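Local atomic coordinates of ubiquitin-conjugating enzyme E2, putative (Trypanosoma cruzi, PDB entry 4DS2), a protein that probably carries activated ubiquitin as a thioester on a catalytic cysteine and passes it on, as ubiquitin-conjugating E2 enzymes do. Residues 18-23 with 39-44; 88-93 with 125-130; 62-67 with 94-99; 133-138 with 149-154. One frame throughout, in Å; residues are numbered along the deposited sequence.

Interaction 1. Residues 18-23 with 39-44; sequences KLLLEE and TAIFSV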
loop_
_atom_site.group_PDB
_atom_site.type_symbol
_atom_site.label_atom_id
_atom_site.label_comp_id
_atom_site.label_asym_id
_atom_site.label_seq_id
_atom_site.Cartn_x
_atom_site.Cartn_y
_atom_site.Cartn_z
ATOM N N LYS A 18 1.107 -11.359 13.460
ATOM C CA LYS A 18 1.768 -12.675 13.481
ATOM C C LYS A 18 1.700 -13.340 12.113
ATOM O O LYS A 18 2.651 -14.003 11.687
ATOM C CB LYS A 18 1.118 -13.590 14.515
ATOM C CG LYS A 18 1.249 -13.105 15.944
ATOM C CD LYS A 18 0.578 -14.044 16.957
ATOM C CE LYS A 18 0.642 -13.527 18.401
ATOM N NZ LYS A 18 1.165 -14.530 19.415
ATOM N N LEU A 19 0.571 -13.168 11.421
ATOM C CA LEU A 19 0.381 -13.816 10.098
ATOM C C LEU A 19 1.219 -13.115 9.029
ATOM O O LEU A 19 1.817 -13.791 8.203
ATOM C CB LEU A 19 -1.098 -13.899 9.676
ATOM C CG LEU A 19 -1.800 -15.242 10.012
ATOM C CD1 LEU A 19 -3.308 -15.176 9.800
ATOM C CD2 LEU A 19 -1.260 -16.429 9.225
ATOM N N LEU A 20 1.280 -11.774 9.073
ATOM C CA LEU A 20 2.128 -11.021 8.142
ATOM C C LEU A 20 3.620 -11.356 8.303
ATOM O O LEU A 20 4.324 -11.525 7.324
ATOM C CB LEU A 20 1.934 -9.525 8.320
ATOM C CG LEU A 20 2.763 -8.649 7.370
ATOM C CD1 LEU A 20 2.477 -8.950 5.911
ATOM C CD2 LEU A 20 2.469 -7.179 7.660
ATOM N N LEU A 21 4.080 -11.436 9.552
ATOM C CA LEU A 21 5.476 -11.723 9.893
ATOM C C LEU A 21 5.896 -13.095 9.419
ATOM O O LEU A 21 6.992 -13.282 8.916
ATOM C CB LEU A 21 5.665 -11.625 11.415
ATOM C CG LEU A 21 5.554 -10.208 12.006
ATOM C CD1 LEU A 21 5.604 -10.326 13.512
ATOM C CD2 LEU A 21 6.644 -9.273 11.485
ATOM N N GLU A 22 4.989 -14.048 9.570
ATOM C CA GLU A 22 5.184 -15.379 9.034
ATOM C C GLU A 22 5.343 -15.405 7.493
ATOM O O GLU A 22 6.204 -16.131 6.948
ATOM C CB GLU A 22 4.042 -16.265 9.525
ATOM C CG GLU A 22 4.081 -16.469 11.048
ATOM C CD GLU A 22 3.073 -17.484 11.578
ATOM O OE1 GLU A 22 2.236 -17.980 10.790
ATOM O OE2 GLU A 22 3.124 -17.795 12.791
ATOM N N GLU A 23 4.554 -14.584 6.797
ATOM C CA GLU A 23 4.603 -14.505 5.329
ATOM C C GLU A 23 5.797 -13.734 4.787
ATOM O O GLU A 23 6.364 -14.111 3.767
ATOM C CB GLU A 23 3.375 -13.801 4.791
ATOM C CG GLU A 23 2.054 -14.502 5.034
ATOM C CD GLU A 23 0.888 -13.518 4.920
ATOM O OE1 GLU A 23 -0.130 -13.727 5.629
ATOM O OE2 GLU A 23 1.001 -12.528 4.119
ATOM N N THR A 39 4.876 -7.137 -5.477
ATOM C CA THR A 39 5.638 -6.226 -4.654
ATOM C C THR A 39 6.063 -7.012 -3.427
ATOM O O THR A 39 5.313 -7.858 -2.955
ATOM C CB THR A 39 4.763 -5.024 -4.258
ATOM O OG1 THR A 39 4.180 -5.232 -2.959
ATOM C CG2 THR A 39 3.614 -4.802 -5.347
ATOM N N ALA A 40 7.273 -6.770 -2.930
ATOM C CA ALA A 40 7.797 -7.543 -1.824
ATOM C C ALA A 40 7.823 -6.631 -0.600
ATOM O O ALA A 40 8.408 -5.548 -0.639
ATOM C CB ALA A 40 9.191 -8.070 -2.169
ATOM N N ILE A 41 7.145 -7.051 0.466
ATOM C CA ILE A 41 7.266 -6.404 1.774
ATOM C C ILE A 41 8.402 -7.149 2.462
ATOM O O ILE A 41 8.326 -8.366 2.605
ATOM C CB ILE A 41 5.973 -6.533 2.634
ATOM C CG1 ILE A 41 4.705 -6.189 1.827
ATOM C CG2 ILE A 41 6.049 -5.635 3.870
ATOM C CD1 ILE A 41 3.362 -6.507 2.499
ATOM N N PHE A 42 9.449 -6.428 2.874
ATOM C CA PHE A 42 10.671 -7.033 3.455
ATOM C C PHE A 42 11.071 -6.562 4.889
ATOM O O PHE A 42 12.012 -7.102 5.470
ATOM C CB PHE A 42 11.859 -6.855 2.502
ATOM C CG PHE A 42 12.353 -5.435 2.388
ATOM C CD1 PHE A 42 11.773 -4.553 1.483
ATOM C CD2 PHE A 42 13.410 -4.981 3.189
ATOM C CE1 PHE A 42 12.215 -3.232 1.385
ATOM C CE2 PHE A 42 13.864 -3.671 3.092
ATOM C CZ PHE A 42 13.263 -2.795 2.191
ATOM N N SER A 43 10.371 -5.568 5.445
ATOM C CA SER A 43 10.507 -5.205 6.850
ATOM C C SER A 43 9.171 -4.742 7.413
ATOM O O SER A 43 8.443 -4.000 6.775
ATOM C CB SER A 43 11.570 -4.121 7.038
ATOM O OG SER A 43 11.318 -3.363 8.206
ATOM N N VAL A 44 8.871 -5.177 8.629
ATOM C CA VAL A 44 7.665 -4.791 9.359
ATOM C C VAL A 44 8.064 -4.422 10.780
ATOM O O VAL A 44 8.331 -5.290 11.590
ATOM C CB VAL A 44 6.644 -5.964 9.440
ATOM C CG1 VAL A 44 5.455 -5.570 10.301
ATOM C CG2 VAL A 44 6.179 -6.411 8.064
#

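Interaction 2. Residues 88-93 with 125-130; sequences VRFVTP and KLVLDR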
loop_
_atom_site.group_PDB
_atom_site.type_symbol
_atom_site.label_atom_id
_atom_site.label_comp_id
_atom_site.label_asym_id
_atom_site.label_seq_id
_atom_site.Cartn_x
_atom_site.Cartn_y
_atom_site.Cartn_z
ATOM N N VAL A 88 -3.920 2.702 4.831
ATOM C CA VAL A 88 -2.542 2.718 4.319
ATOM C C VAL A 88 -2.175 4.148 3.871
ATOM O O VAL A 88 -3.044 4.903 3.379
ATOM C CB VAL A 88 -2.362 1.670 3.210
ATOM C CG1 VAL A 88 -0.920 1.577 2.707
ATOM C CG2 VAL A 88 -2.813 0.303 3.742
ATOM N N ARG A 89 -0.906 4.508 4.109
ATOM C CA ARG A 89 -0.359 5.825 3.803
ATOM C C ARG A 89 1.043 5.625 3.287
ATOM O O ARG A 89 1.750 4.772 3.795
ATOM C CB ARG A 89 -0.312 6.661 5.066
ATOM C CG ARG A 89 -0.255 8.178 4.901
ATOM C CD ARG A 89 -0.773 8.865 6.166
ATOM N NE ARG A 89 -0.445 10.300 6.248
ATOM C CZ ARG A 89 -1.321 11.319 6.138
ATOM N NH1 ARG A 89 -2.617 11.100 5.913
ATOM N NH2 ARG A 89 -0.902 12.586 6.245
ATOM N N PHE A 90 1.454 6.362 2.264
ATOM C CA PHE A 90 2.860 6.300 1.836
ATOM C C PHE A 90 3.633 7.305 2.631
ATOM O O PHE A 90 3.216 8.475 2.665
ATOM C CB PHE A 90 2.989 6.547 0.337
ATOM C CG PHE A 90 2.513 5.388 -0.468
ATOM C CD1 PHE A 90 1.154 5.184 -0.676
ATOM C CD2 PHE A 90 3.407 4.437 -0.949
ATOM C CE1 PHE A 90 0.714 4.081 -1.383
ATOM C CE2 PHE A 90 2.960 3.345 -1.671
ATOM C CZ PHE A 90 1.621 3.168 -1.886
ATOM N N VAL A 91 4.704 6.853 3.300
ATOM C CA VAL A 91 5.636 7.762 3.948
ATOM C C VAL A 91 6.589 8.304 2.881
ATOM O O VAL A 91 6.891 9.485 2.893
ATOM C CB VAL A 91 6.461 7.103 5.067
ATOM C CG1 VAL A 91 7.541 8.065 5.569
ATOM C CG2 VAL A 91 5.558 6.642 6.209
ATOM N N THR A 92 7.056 7.429 1.977
ATOM C CA THR A 92 7.811 7.836 0.801
ATOM C C THR A 92 6.879 8.563 -0.168
ATOM O O THR A 92 5.782 8.059 -0.451
ATOM C CB THR A 92 8.403 6.631 0.028
ATOM O OG1 THR A 92 9.297 5.894 0.850
ATOM C CG2 THR A 92 9.158 7.117 -1.250
ATOM N N PRO A 93 7.303 9.737 -0.702
ATOM C CA PRO A 93 6.476 10.300 -1.777
ATOM C C PRO A 93 6.444 9.373 -2.989
ATOM O O PRO A 93 7.405 8.619 -3.229
ATOM C CB PRO A 93 7.161 11.624 -2.122
ATOM C CG PRO A 93 8.557 11.476 -1.627
ATOM C CD PRO A 93 8.458 10.592 -0.402
ATOM N N LYS A 125 -1.638 -6.012 0.332
ATOM C CA LYS A 125 -1.359 -6.470 -1.012
ATOM C C LYS A 125 -2.270 -5.808 -2.027
ATOM O O LYS A 125 -1.846 -5.556 -3.141
ATOM C CB LYS A 125 -1.428 -7.988 -1.098
ATOM C CG LYS A 125 -0.322 -8.666 -0.273
ATOM C CD LYS A 125 -0.221 -10.169 -0.538
ATOM C CE LYS A 125 0.028 -10.986 0.725
ATOM N NZ LYS A 125 -1.289 -11.395 1.308
ATOM N N LEU A 126 -3.506 -5.511 -1.647
ATOM C CA LEU A 126 -4.460 -4.882 -2.574
ATOM C C LEU A 126 -3.998 -3.498 -2.972
ATOM O O LEU A 126 -4.170 -3.089 -4.120
ATOM C CB LEU A 126 -5.887 -4.801 -1.982
ATOM C CG LEU A 126 -6.882 -4.015 -2.859
ATOM C CD1 LEU A 126 -8.315 -4.367 -2.545
ATOM C CD2 LEU A 126 -6.680 -2.496 -2.743
ATOM N N VAL A 127 -3.428 -2.783 -2.009
ATOM C CA VAL A 127 -3.042 -1.385 -2.197
ATOM C C VAL A 127 -1.766 -1.259 -2.983
ATOM O O VAL A 127 -1.651 -0.361 -3.839
ATOM C CB VAL A 127 -2.800 -0.651 -0.877
ATOM C CG1 VAL A 127 -2.000 0.623 -1.122
ATOM C CG2 VAL A 127 -4.133 -0.354 -0.182
ATOM N N LEU A 128 -0.806 -2.145 -2.678
ATOM C CA LEU A 128 0.488 -2.133 -3.368
ATOM C C LEU A 128 0.303 -2.453 -4.837
ATOM O O LEU A 128 0.865 -1.789 -5.703
ATOM C CB LEU A 128 1.440 -3.132 -2.747
ATOM C CG LEU A 128 1.871 -2.843 -1.301
ATOM C CD1 LEU A 128 2.487 -4.101 -0.687
ATOM C CD2 LEU A 128 2.812 -1.654 -1.255
ATOM N N ASP A 129 -0.511 -3.464 -5.102
ATOM C CA ASP A 129 -0.828 -3.868 -6.450
ATOM C C ASP A 129 -1.611 -2.788 -7.208
ATOM O O ASP A 129 -1.385 -2.526 -8.404
ATOM C CB ASP A 129 -1.647 -5.158 -6.417
ATOM C CG ASP A 129 -2.286 -5.464 -7.756
ATOM O OD1 ASP A 129 -1.532 -5.643 -8.766
ATOM O OD2 ASP A 129 -3.539 -5.511 -7.797
ATOM N N ARG A 130 -2.568 -2.208 -6.528
ATOM C CA ARG A 130 -3.413 -1.200 -7.145
ATOM C C ARG A 130 -2.588 -0.008 -7.602
ATOM O O ARG A 130 -2.741 0.477 -8.702
ATOM C CB ARG A 130 -4.519 -0.790 -6.165
ATOM C CG ARG A 130 -5.357 0.374 -6.591
ATOM C CD ARG A 130 -6.064 0.126 -7.883
ATOM N NE ARG A 130 -6.876 1.288 -8.200
ATOM C CZ ARG A 130 -7.442 1.511 -9.385
ATOM N NH1 ARG A 130 -7.282 0.646 -10.384
ATOM N NH2 ARG A 130 -8.180 2.603 -9.571
#

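Interaction 3. Residues 62-67 with 94-99; sequences SVYGGA and VYSPLV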
loop_
_atom_site.group_PDB
_atom_site.type_symbol
_atom_site.label_atom_id
_atom_site.label_comp_id
_atom_site.label_asym_id
_atom_site.label_seq_id
_atom_site.Cartn_x
_atom_site.Cartn_y
_atom_site.Cartn_z
ATOM N N SER A 62 7.176 -2.968 -12.820
ATOM C CA SER A 62 6.538 -1.664 -12.946
ATOM C C SER A 62 7.498 -0.461 -13.032
ATOM O O SER A 62 8.676 -0.557 -12.705
ATOM C CB SER A 62 5.529 -1.463 -11.804
ATOM O OG SER A 62 6.158 -1.130 -10.582
ATOM N N VAL A 63 6.933 0.664 -13.472
ATOM C CA VAL A 63 7.589 1.979 -13.515
ATOM C C VAL A 63 8.269 2.345 -12.204
ATOM O O VAL A 63 9.340 2.980 -12.192
ATOM C CB VAL A 63 6.544 3.107 -13.810
ATOM C CG1 VAL A 63 6.797 3.752 -15.169
ATOM C CG2 VAL A 63 5.100 2.613 -13.715
ATOM N N TYR A 64 7.605 1.932 -11.120
ATOM C CA TYR A 64 7.950 2.224 -9.706
ATOM C C TYR A 64 9.022 1.336 -9.050
ATOM O O TYR A 64 9.578 1.701 -8.009
ATOM C CB TYR A 64 6.683 2.081 -8.853
ATOM C CG TYR A 64 5.591 3.073 -9.216
ATOM C CD1 TYR A 64 5.630 4.379 -8.743
ATOM C CD2 TYR A 64 4.542 2.713 -10.045
ATOM C CE1 TYR A 64 4.645 5.285 -9.076
ATOM C CE2 TYR A 64 3.557 3.619 -10.383
ATOM C CZ TYR A 64 3.614 4.901 -9.897
ATOM O OH TYR A 64 2.634 5.815 -10.206
ATOM N N GLY A 65 9.289 0.166 -9.633
ATOM C CA GLY A 65 10.331 -0.735 -9.124
ATOM C C GLY A 65 11.571 -0.743 -9.987
ATOM O O GLY A 65 12.298 -1.718 -9.993
ATOM N N GLY A 66 11.809 0.355 -10.714
ATOM C CA GLY A 66 12.918 0.461 -11.667
ATOM C C GLY A 66 14.288 0.241 -11.049
ATOM O O GLY A 66 14.913 -0.781 -11.307
ATOM N N ALA A 67 14.738 1.188 -10.216
ATOM C CA ALA A 67 16.052 1.111 -9.556
ATOM C C ALA A 67 16.037 0.279 -8.263
ATOM O O ALA A 67 16.944 0.406 -7.431
ATOM C CB ALA A 67 16.558 2.522 -9.259
ATOM N N VAL A 94 5.302 9.407 -3.681
ATOM C CA VAL A 94 4.977 8.570 -4.844
ATOM C C VAL A 94 4.146 9.447 -5.803
ATOM O O VAL A 94 3.092 10.000 -5.401
ATOM C CB VAL A 94 4.161 7.298 -4.461
ATOM C CG1 VAL A 94 3.918 6.416 -5.691
ATOM C CG2 VAL A 94 4.868 6.512 -3.363
ATOM N N TYR A 95 4.644 9.631 -7.041
ATOM C CA TYR A 95 3.861 10.344 -8.040
ATOM C C TYR A 95 2.844 9.334 -8.581
ATOM O O TYR A 95 3.199 8.276 -9.069
ATOM C CB TYR A 95 4.740 10.963 -9.134
ATOM C CG TYR A 95 3.980 11.837 -10.118
ATOM C CD1 TYR A 95 3.522 13.095 -9.740
ATOM C CD2 TYR A 95 3.690 11.389 -11.422
ATOM C CE1 TYR A 95 2.809 13.896 -10.632
ATOM C CE2 TYR A 95 2.985 12.186 -12.332
ATOM C CZ TYR A 95 2.537 13.444 -11.936
ATOM O OH TYR A 95 1.823 14.269 -12.800
ATOM N N SER A 96 1.560 9.667 -8.450
ATOM C CA SER A 96 0.481 8.756 -8.790
ATOM C C SER A 96 -0.856 9.479 -8.791
ATOM O O SER A 96 -1.057 10.419 -7.999
ATOM C CB SER A 96 0.426 7.623 -7.768
ATOM O OG SER A 96 -0.833 6.967 -7.781
ATOM N N PRO A 97 -1.795 9.010 -9.651
ATOM C CA PRO A 97 -3.195 9.458 -9.567
ATOM C C PRO A 97 -3.919 9.010 -8.283
ATOM O O PRO A 97 -4.927 9.610 -7.899
ATOM C CB PRO A 97 -3.857 8.765 -10.767
ATOM C CG PRO A 97 -2.773 8.053 -11.532
ATOM C CD PRO A 97 -1.628 7.900 -10.617
ATOM N N LEU A 98 -3.403 7.957 -7.646
ATOM C CA LEU A 98 -4.108 7.313 -6.512
ATOM C C LEU A 98 -3.571 7.798 -5.105
ATOM O O LEU A 98 -4.205 7.587 -4.054
ATOM C CB LEU A 98 -4.116 5.769 -6.707
ATOM C CG LEU A 98 -4.763 5.139 -7.980
ATOM C CD1 LEU A 98 -4.272 3.703 -8.183
ATOM C CD2 LEU A 98 -6.282 5.148 -7.953
ATOM N N VAL A 99 -2.455 8.535 -5.124
ATOM C CA VAL A 99 -1.799 9.037 -3.907
ATOM C C VAL A 99 -1.689 10.581 -3.889
ATOM O O VAL A 99 -1.326 11.195 -4.885
ATOM C CB VAL A 99 -0.370 8.461 -3.778
ATOM C CG1 VAL A 99 0.236 8.862 -2.425
ATOM C CG2 VAL A 99 -0.379 6.948 -3.991
HETATM O O HOH W 1 0.106 5.129 -9.416
#

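Interaction 4. Residues 133-138 with 149-154; sequences SQYKSR and HYLEKF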
loop_
_atom_site.group_PDB
_atom_site.type_symbol
_atom_site.label_atom_id
_atom_site.label_comp_id
_atom_site.label_asym_id
_atom_site.label_seq_id
_atom_site.Cartn_x
_atom_site.Cartn_y
_atom_site.Cartn_z
ATOM N N SER A 133 0.867 -1.333 -9.846
ATOM C CA SER A 133 0.597 -2.238 -10.963
ATOM C C SER A 133 -0.716 -2.043 -11.694
ATOM O O SER A 133 -0.736 -2.209 -12.897
ATOM C CB SER A 133 0.745 -3.676 -10.511
ATOM O OG SER A 133 2.121 -3.988 -10.519
ATOM N N GLN A 134 -1.802 -1.687 -11.011
ATOM C CA GLN A 134 -3.069 -1.561 -11.708
ATOM C C GLN A 134 -3.516 -0.122 -11.804
ATOM O O GLN A 134 -4.698 0.153 -11.907
ATOM C CB GLN A 134 -4.167 -2.398 -11.045
ATOM C CG GLN A 134 -3.827 -3.876 -10.808
ATOM C CD GLN A 134 -3.541 -4.704 -12.082
ATOM O OE1 GLN A 134 -3.856 -4.295 -13.207
ATOM N NE2 GLN A 134 -2.976 -5.908 -11.890
ATOM N N TYR A 135 -2.584 0.802 -11.837
ATOM C CA TYR A 135 -2.945 2.215 -11.811
ATOM C C TYR A 135 -3.626 2.728 -13.074
ATOM O O TYR A 135 -4.467 3.660 -12.972
ATOM C CB TYR A 135 -1.729 3.102 -11.514
ATOM C CG TYR A 135 -0.553 2.858 -12.428
ATOM C CD1 TYR A 135 0.353 1.823 -12.156
ATOM C CD2 TYR A 135 -0.354 3.635 -13.557
ATOM C CE1 TYR A 135 1.424 1.576 -12.985
ATOM C CE2 TYR A 135 0.728 3.401 -14.400
ATOM C CZ TYR A 135 1.625 2.375 -14.104
ATOM O OH TYR A 135 2.717 2.136 -14.910
ATOM N N LYS A 136 -3.273 2.156 -14.243
ATOM C CA LYS A 136 -3.825 2.596 -15.566
ATOM C C LYS A 136 -5.340 2.536 -15.661
ATOM O O LYS A 136 -5.920 3.327 -16.396
ATOM C CB LYS A 136 -3.227 1.803 -16.745
ATOM C CG LYS A 136 -1.756 2.095 -17.026
ATOM C CD LYS A 136 -1.323 1.683 -18.432
ATOM C CE LYS A 136 0.205 1.541 -18.557
ATOM N NZ LYS A 136 0.864 0.282 -18.068
ATOM N N SER A 137 -5.971 1.606 -14.934
ATOM C CA SER A 137 -7.443 1.456 -14.953
ATOM C C SER A 137 -8.105 2.273 -13.820
ATOM O O SER A 137 -8.032 1.952 -12.619
ATOM C CB SER A 137 -7.867 -0.001 -14.926
ATOM O OG SER A 137 -7.657 -0.505 -13.635
ATOM N N ARG A 138 -8.755 3.340 -14.240
ATOM C CA ARG A 138 -9.380 4.278 -13.353
ATOM C C ARG A 138 -10.645 3.713 -12.694
ATOM O O ARG A 138 -11.437 3.053 -13.358
ATOM C CB ARG A 138 -9.766 5.505 -14.172
ATOM C CG ARG A 138 -10.338 6.635 -13.350
ATOM C CD ARG A 138 -10.160 7.982 -14.031
ATOM N NE ARG A 138 -10.571 9.034 -13.111
ATOM C CZ ARG A 138 -11.834 9.370 -12.863
ATOM N NH1 ARG A 138 -12.843 8.750 -13.494
ATOM N NH2 ARG A 138 -12.093 10.347 -11.991
ATOM N N HIS A 149 -4.636 12.998 -15.432
ATOM C CA HIS A 149 -4.606 13.713 -16.707
ATOM C C HIS A 149 -3.306 13.533 -17.443
ATOM O O HIS A 149 -3.289 13.334 -18.642
ATOM C CB HIS A 149 -4.850 15.178 -16.452
ATOM C CG HIS A 149 -5.123 15.971 -17.700
ATOM N ND1 HIS A 149 -4.194 16.149 -18.669
ATOM C CD2 HIS A 149 -6.277 16.651 -18.120
ATOM C CE1 HIS A 149 -4.725 16.893 -19.652
ATOM N NE2 HIS A 149 -5.997 17.205 -19.310
ATOM N N TYR A 150 -2.212 13.575 -16.715
ATOM C CA TYR A 150 -0.908 13.449 -17.303
ATOM C C TYR A 150 -0.611 12.024 -17.812
ATOM O O TYR A 150 -0.041 11.853 -18.909
ATOM C CB TYR A 150 0.143 13.920 -16.300
ATOM C CG TYR A 150 1.446 14.324 -16.946
ATOM C CD1 TYR A 150 1.542 15.473 -17.752
ATOM C CD2 TYR A 150 2.602 13.552 -16.749
ATOM C CE1 TYR A 150 2.757 15.831 -18.338
ATOM C CE2 TYR A 150 3.813 13.901 -17.329
ATOM C CZ TYR A 150 3.892 15.025 -18.124
ATOM O OH TYR A 150 5.119 15.335 -18.679
ATOM N N LEU A 151 -0.961 11.005 -17.029
ATOM C CA LEU A 151 -0.904 9.617 -17.545
ATOM C C LEU A 151 -1.736 9.413 -18.824
ATOM O O LEU A 151 -1.301 8.746 -19.782
ATOM C CB LEU A 151 -1.419 8.624 -16.498
ATOM C CG LEU A 151 -1.455 7.142 -16.927
ATOM C CD1 LEU A 151 -0.084 6.499 -17.119
ATOM C CD2 LEU A 151 -2.270 6.359 -15.927
ATOM N N GLU A 152 -2.940 9.974 -18.802
ATOM C CA GLU A 152 -3.896 9.769 -19.884
ATOM C C GLU A 152 -3.426 10.374 -21.202
ATOM O O GLU A 152 -3.681 9.817 -22.261
ATOM C CB GLU A 152 -5.278 10.309 -19.503
ATOM C CG GLU A 152 -6.145 9.286 -18.769
ATOM C CD GLU A 152 -7.439 9.874 -18.198
ATOM O OE1 GLU A 152 -7.630 11.112 -18.215
ATOM O OE2 GLU A 152 -8.277 9.090 -17.708
ATOM N N LYS A 153 -2.714 11.494 -21.125
ATOM C CA LYS A 153 -2.298 12.224 -22.321
ATOM C C LYS A 153 -0.818 12.225 -22.600
ATOM O O LYS A 153 -0.415 12.487 -23.717
ATOM C CB LYS A 153 -2.865 13.636 -22.261
ATOM C CG LYS A 153 -4.372 13.521 -22.460
ATOM C CD LYS A 153 -5.183 14.785 -22.496
ATOM C CE LYS A 153 -6.636 14.441 -22.163
ATOM N NZ LYS A 153 -7.619 15.536 -22.423
ATOM N N PHE A 154 -0.010 11.909 -21.609
ATOM C CA PHE A 154 1.414 11.737 -21.828
ATOM C C PHE A 154 1.899 10.471 -21.146
ATOM O O PHE A 154 2.788 10.529 -20.282
ATOM C CB PHE A 154 2.187 12.963 -21.347
ATOM C CG PHE A 154 1.803 14.224 -22.070
ATOM C CD1 PHE A 154 2.519 14.653 -23.177
ATOM C CD2 PHE A 154 0.692 14.959 -21.667
ATOM C CE1 PHE A 154 2.144 15.797 -23.860
ATOM C CE2 PHE A 154 0.312 16.103 -22.339
ATOM C CZ PHE A 154 1.037 16.528 -23.438
#

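Interaction 1. Residues 18-23 with 39-44
With chi1 at -179°, Leu20 swings its CG anti to the backbone N and carries both methyl branches across to Val44 and Ile41. Val44 turns one methyl to each of two leucines: chi1 of 175° sets CG1 anti to its own backbone N, and CG2 falls beside that N. The contact lays the N-terminal helix of the ubiquitin-conjugating (UBC) fold against an outermost strand of the four-stranded antiparallel sheet. The axes of segments 18-23 and 40-44 approach to 9.4 Å at 128°, well away from antiparallel. No hydrogen bond crosses between them, and the join is made by aliphatic branches alone.

Leu20 CD2 rests on Val44 CG2 at 3.8 Å, while its other branch, CD1, reaches Ile41 CD1 at 4.3 Å. Ile41 and Val44 are three residues apart yet both point their CB at the helix. A classic beta bulge accounts for this, since Phe42 and Ser43 both face Lys55 of the next strand and shift the alternation by one residue. Ile124 of helix 120-132 touches both Leu20 and Ile41, so the inner end of the contact is buried. The outer end belongs to Leu21, an exposed residue whose CB does not point at the strand. Its CD2 nevertheless bends in to lie 3.9 Å from Val44 CB and 4.1 Å from Val44 CG1.

Interaction 2. Residues 88-93 with 125-130
The backbone bond from Arg130 N to Leu126 O, at 3.0 Å, helps wind the helical turn that holds Val127 against Val88 and Phe90. It belongs to the helix alone: nothing polar passes between segments 88-93 and 125-130, and the evidence for their contact is methyl and ring packing that buries 144 Å². Val88 and Val127 aim their CB atoms at each other and pass in opposite directions. Both hold CG1 anti to the backbone N (chi1 -176° in Val88, 162° in Val127), and these matching branches are the ones that meet, CG1 of Val88 to CG1 of Val127 at 4.1 Å. The second pair, CG2 of Val88 and CG2 of Val127, lies at 4.2 Å.

Phe90 joins more loosely. Its CB does not point at the helix, but the ring reaches back far enough for CE1 to come within 4.4 Å of Val127 CG1, which it meets obliquely.

All three residues are buried. Leu73 of the neighbouring strand touches Val88 and Phe90, and Met109 and Val110 of helix 108-111 close on Val127. Seating this helix by its apolar side on the last strand of the antiparallel sheet, near the centre of the chain, forms part of the hydrophobic core of the UBC fold.

Interaction 3. Residues 62-67 with 94-99
Tyr64 and Val94 cross at about a right angle, the phenol running past the valine toward the backbone beyond it. Two loops of the UBC fold meet here. One follows strand 51-57; the other leaves strand 87-90, and its Ser96-Pro97-Leu98 probably takes the place where most E2 enzymes carry a His-Pro-Asn motif. Chi1 of -63° puts Tyr64 CG anti to the carbonyl carbon, beside the backbone N, and sends the ring toward the 94-99 loop. Val94 CG1 approaches that ring obliquely, 3.6 Å from Tyr64 CE1.

The carbonyl of Tyr95 comes to the ring from another direction, at its edge and in its plane. Tyr64 OH donates to Tyr95 O over 2.8 Å; the hydroxyl lies in the carbonyl plane, with a C=O...O angle of 151°. Phe132, Phe158 and Val162 pack on the tyrosine, while its hydroxyl is held by polar partners.

A water adds a second link between the loops: it donates to Tyr64 OH at 2.7 Å and also bonds Ser96 OG at 2.6 Å. The Tyr95 side chain leads away, and its OH bonds Arg161. Ser96 is held by its own loop, where an ST turn has OG accepting from Leu98 N at 2.8 Å.

Interaction 4. Residues 133-138 with 149-154
Leu151 fits against Tyr135 and the backbone of Lys136, the well-packed part of a contact whose outer side is made by exposed charged chains. One methyl does the work: Leu151 CD2 lies 4.1 Å from Tyr135 CD2 and equally 4.1 Å from Lys136 CA. The two side chains cross at about a right angle, and the methyl meets the tyrosine at its ring edge, near the plane. Chi1 of 53° wedges Tyr135 CG between its backbone N and carbonyl carbon, which brings round a ring whose CB does not itself point at the helix. Leu151, by contrast, points its CB at the loop. Phe158 of helix 155-162 touches both residues, and both are buried.

The outer side is looser. Lys136 passes its CG within 4.4 Å of Leu151 CD2, then leads its chain away. Farther along, Arg138 CD comes no nearer than 4.3 Å to Glu152 OE2. The charges there are opposite, but Arg138 NE stays 5.1 Å from Glu152 OE2, too far for a salt bridge, so any attraction is probably weak; Arg138 NE also makes a long, weak ion pair with Asp142.

The type I turn from Gln134 to Ser137 shapes the loop that receives Leu151, and Arg148 NH2 bonds Tyr135 O beside it. Here the loop that follows helix 120-132 packs on helix 145-153, joining the C-terminal helical part of this UBC fold to its core helix.

From the N terminus, interaction 1 comes first: helix 11-27 and strand 40-46 close over the connection between them. Interaction 3 opens next at 62-67, but before 94-99 completes it the chain has passed through 88-93, which waits for 125-130; interactions 2 and 3 therefore cross. Interaction 4 follows in series, closing the short excursion from 133-138 to helix 145-153. No contact nests within another. Helix 120-132 joins the group: Leu128 touches Ile41 of interaction 1, Arg130 packs on Leu98 of interaction 3, and Arg130 NH1 reaches Ser137 O of interaction 4. Tyr64 against Tyr135 ties interaction 3 to interaction 4, loop to loop, beside the C-terminal helices.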